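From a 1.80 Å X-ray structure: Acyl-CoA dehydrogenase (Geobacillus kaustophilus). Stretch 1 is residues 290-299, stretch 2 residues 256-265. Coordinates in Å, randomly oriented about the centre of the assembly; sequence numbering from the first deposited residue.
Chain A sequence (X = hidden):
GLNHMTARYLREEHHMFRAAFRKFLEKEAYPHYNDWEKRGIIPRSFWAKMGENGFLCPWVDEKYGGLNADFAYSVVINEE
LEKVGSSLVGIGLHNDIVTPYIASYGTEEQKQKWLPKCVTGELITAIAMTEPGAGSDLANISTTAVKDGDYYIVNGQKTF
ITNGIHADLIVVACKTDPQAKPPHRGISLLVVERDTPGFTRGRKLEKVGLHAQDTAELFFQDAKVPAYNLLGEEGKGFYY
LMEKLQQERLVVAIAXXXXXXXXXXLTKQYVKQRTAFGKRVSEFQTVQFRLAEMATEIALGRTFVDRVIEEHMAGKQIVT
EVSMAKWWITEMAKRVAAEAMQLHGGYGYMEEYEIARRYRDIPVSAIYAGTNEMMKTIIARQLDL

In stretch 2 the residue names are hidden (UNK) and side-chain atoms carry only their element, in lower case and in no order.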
# COMPACT_ATOMS: atom_id res chain seq x y z
N ARG A 290 -11.14 7.67 5.16
CA ARG A 290 -9.73 7.94 5.45
C ARG A 290 -9.52 8.13 6.94
O ARG A 290 -8.58 7.58 7.52
CB ARG A 290 -9.22 9.15 4.66
CG ARG A 290 -9.08 8.83 3.18
CD ARG A 290 -8.92 10.09 2.36
NE ARG A 290 -7.55 10.61 2.40
CZ ARG A 290 -7.11 11.60 1.63
NH1 ARG A 290 -7.94 12.18 0.77
NH2 ARG A 290 -5.85 12.01 1.72
N LEU A 291 -10.42 8.88 7.58
CA LEU A 291 -10.35 9.08 9.03
C LEU A 291 -10.61 7.78 9.80
O LEU A 291 -9.94 7.50 10.79
CB LEU A 291 -11.28 10.20 9.49
CG LEU A 291 -10.84 11.62 9.12
CD1 LEU A 291 -12.03 12.55 9.29
CD2 LEU A 291 -9.67 12.08 9.97
N ALA A 292 -11.58 7.00 9.33
CA ALA A 292 -11.90 5.69 9.93
C ALA A 292 -10.69 4.76 9.87
O ALA A 292 -10.39 4.06 10.84
CB ALA A 292 -13.10 5.07 9.24
N GLU A 293 -9.98 4.78 8.73
CA GLU A 293 -8.79 3.95 8.56
C GLU A 293 -7.65 4.41 9.47
O GLU A 293 -6.99 3.59 10.10
CB GLU A 293 -8.35 3.90 7.09
CG GLU A 293 -9.31 3.12 6.19
CD GLU A 293 -8.81 2.96 4.75
OE1 GLU A 293 -7.61 3.18 4.48
OE2 GLU A 293 -9.65 2.60 3.89
N MET A 294 -7.44 5.73 9.56
CA MET A 294 -6.44 6.29 10.47
C MET A 294 -6.78 5.91 11.92
O MET A 294 -5.90 5.46 12.67
CB MET A 294 -6.35 7.82 10.32
CG MET A 294 -5.63 8.29 9.06
SD MET A 294 -5.72 10.11 8.88
CE MET A 294 -7.07 10.29 7.85
N ALA A 295 -8.04 6.07 12.30
CA ALA A 295 -8.52 5.73 13.65
C ALA A 295 -8.26 4.26 13.99
O ALA A 295 -7.85 3.94 15.11
CB ALA A 295 -10.02 6.05 13.78
N THR A 296 -8.51 3.38 13.02
CA THR A 296 -8.30 1.94 13.19
C THR A 296 -6.82 1.63 13.45
O THR A 296 -6.48 0.93 14.41
CB THR A 296 -8.80 1.16 11.94
OG1 THR A 296 -10.20 1.39 11.77
CG2 THR A 296 -8.57 -0.35 12.10
N GLU A 297 -5.95 2.15 12.60
CA GLU A 297 -4.52 1.89 12.75
C GLU A 297 -3.99 2.48 14.05
O GLU A 297 -3.16 1.87 14.73
CB GLU A 297 -3.75 2.38 11.52
CG GLU A 297 -4.09 1.59 10.23
CD GLU A 297 -3.09 1.85 9.09
OE1 GLU A 297 -2.11 2.58 9.30
OE2 GLU A 297 -3.31 1.33 7.98
N ILE A 298 -4.47 3.67 14.42
CA ILE A 298 -4.08 4.27 15.71
C ILE A 298 -4.50 3.38 16.89
O ILE A 298 -3.72 3.17 17.83
CB ILE A 298 -4.62 5.72 15.83
CG1 ILE A 298 -3.82 6.64 14.89
CG2 ILE A 298 -4.57 6.21 17.32
CD1 ILE A 298 -4.50 7.95 14.52
N ALA A 299 -5.71 2.82 16.81
CA ALA A 299 -6.24 1.92 17.84
C ALA A 299 -5.36 0.66 17.96
O ALA A 299 -5.05 0.21 19.07
CB ALA A 299 -7.69 1.55 17.52
N UNK A 256 6.01 8.10 18.93
CA UNK A 256 5.39 8.04 17.61
C UNK A 256 3.88 7.79 17.69
O UNK A 256 3.11 8.37 16.91
c UNK A 256 6.09 7.00 16.74
N UNK A 257 3.46 6.94 18.62
CA UNK A 257 2.04 6.64 18.83
C UNK A 257 1.30 7.93 19.21
O UNK A 257 0.26 8.25 18.65
c UNK A 257 -0.34 4.60 19.02
o UNK A 257 0.24 3.85 18.22
c UNK A 257 1.85 5.56 19.90
c UNK A 257 0.39 5.20 20.21
n UNK A 257 -1.62 4.95 18.89
N UNK A 258 1.87 8.65 20.17
CA UNK A 258 1.32 9.94 20.60
C UNK A 258 1.26 10.97 19.46
O UNK A 258 0.27 11.70 19.32
c UNK A 258 2.11 10.52 21.78
c UNK A 258 1.43 11.78 22.31
o UNK A 258 2.15 9.55 22.83
N UNK A 259 2.32 11.03 18.66
CA UNK A 259 2.38 11.96 17.52
C UNK A 259 1.25 11.68 16.53
O UNK A 259 0.58 12.60 16.07
c UNK A 259 3.74 11.88 16.82
N UNK A 260 1.02 10.40 16.23
CA UNK A 260 -0.08 9.97 15.36
C UNK A 260 -1.45 10.41 15.92
O UNK A 260 -2.29 10.95 15.19
c UNK A 260 -0.06 8.46 15.17
N UNK A 261 -1.65 10.17 17.21
CA UNK A 261 -2.88 10.57 17.92
C UNK A 261 -3.12 12.08 17.85
O UNK A 261 -4.24 12.53 17.60
o UNK A 261 -2.02 8.64 21.66
c UNK A 261 -2.85 10.07 19.38
c UNK A 261 -3.10 8.56 19.50
c UNK A 261 -2.62 7.94 20.81
o UNK A 261 -2.85 6.72 21.01
N UNK A 262 -2.05 12.85 18.06
CA UNK A 262 -2.09 14.32 17.94
C UNK A 262 -2.46 14.75 16.53
O UNK A 262 -3.33 15.60 16.33
c UNK A 262 -0.51 14.78 19.88
c UNK A 262 -0.72 16.48 18.02
c UNK A 262 -0.75 14.98 18.38
N UNK A 263 -1.77 14.17 15.54
CA UNK A 263 -2.01 14.53 14.14
C UNK A 263 -3.42 14.18 13.68
O UNK A 263 -4.04 14.93 12.91
c UNK A 263 2.09 12.49 12.93
c UNK A 263 0.41 14.66 13.32
s UNK A 263 1.71 14.07 12.18
c UNK A 263 -0.93 13.92 13.24
N UNK A 264 -3.94 13.05 14.16
CA UNK A 264 -5.32 12.65 13.86
C UNK A 264 -6.31 13.68 14.40
O UNK A 264 -7.23 14.11 13.69
c UNK A 264 -9.70 10.01 13.88
c UNK A 264 -7.44 10.25 13.03
c UNK A 264 -8.77 9.84 12.85
c UNK A 264 -5.61 11.25 14.42
c UNK A 264 -7.04 10.81 14.23
c UNK A 264 -7.97 10.98 15.25
c UNK A 264 -9.30 10.59 15.08
N UNK A 265 -6.10 14.09 15.65
CA UNK A 265 -6.97 15.08 16.29
C UNK A 265 -6.96 16.40 15.53
O UNK A 265 -8.02 17.00 15.30
c UNK A 265 -6.58 15.29 17.75
o UNK A 265 -7.45 16.24 18.36

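Both stretches are helical throughout, and their axes approach to 10.3 Å at 157°, so they run nearly antiparallel. Position 256 has a single side-chain carbon, out of reach of stretch 1: alanine, a small apolar residue with nothing polar to leave unsatisfied in a buried site.

Position 257 carries a chain of three carbons, the third bonded to one oxygen and one nitrogen, a terminal amide; the side-chain nitrogen of 257 lies 2.9 Å from the backbone O of Ile-298. The residue is glutamine. Its CB points sideways, but chi1 t and chi2 p bring the end nearer, and NE2 donates a hydrogen bond to that O. An amide suits the place because its nitrogen has two hydrogens to give.

At position 258 one carbon bears an oxygen and a carbon, out of reach of stretch 1: the branched pattern of threonine. It is buried, but its OG1 is hydrogen-bonded to a residue just outside the stretch, so its polar atom is satisfied. Position 259 again has one carbon, is buried and touches nothing across the interface: alanine.

Position 260 also has a lone carbon, but this one points toward stretch 1, and CB lies 4.2 Å from CG1 of Ile-298. It is alanine, whose short side chain lets the isoleucine lie close to the helix; CD1 of Ile-298 is 3.8 Å from the backbone O of Ala-260.

Position 261 shows three carbons, the third carrying two oxygens, and one carbon packs on Ile-298. The carboxylate makes it glutamate. CG lies 3.5 Å from Ile-298 CG2, while OE2 accepts a 3.0 Å hydrogen bond from NE2 of Gln-257, one turn earlier.

Position 262 has three carbons, two branching from the first, out of reach of the partner helix: valine, compact and apolar at a partly exposed site that does not serve this contact. Position 263 is an unbranched chain of two carbons, a sulfur and a carbon, not touching stretch 1: methionine, whose long apolar chain suits a buried position.

Position 264 has one carbon, pointing toward stretch 1, then a six-carbon ring with no oxygen, lying against Leu-291, Met-294 and Ala-295. It is phenylalanine: CE1 lies 3.8 Å from Leu-291 CD2, CD1 3.8 Å from Met-294 CB, and CZ 4.0 Å from Ala-295 CB. The backbone O of Leu-291 meets the ring edge, 3.3 Å from CE1.

Position 265, one carbon and one oxygen, touches nothing on stretch 1: serine, whose hydroxyl suits an exposed site.

The contact works through two reciprocal knobs. Phe-264 sits among Leu-291, Met-294, Ala-295 and Ile-298, while Ile-298 sits among Gln-257, Ala-260, Glu-261 and Phe-264. They meet where Ile-298 CD1 lies 3.5 Å from Phe-264 CB, and Gln-257 adds the one hydrogen bond between the stretches.

Stretch 2 256-265: AQTAAEVMFS
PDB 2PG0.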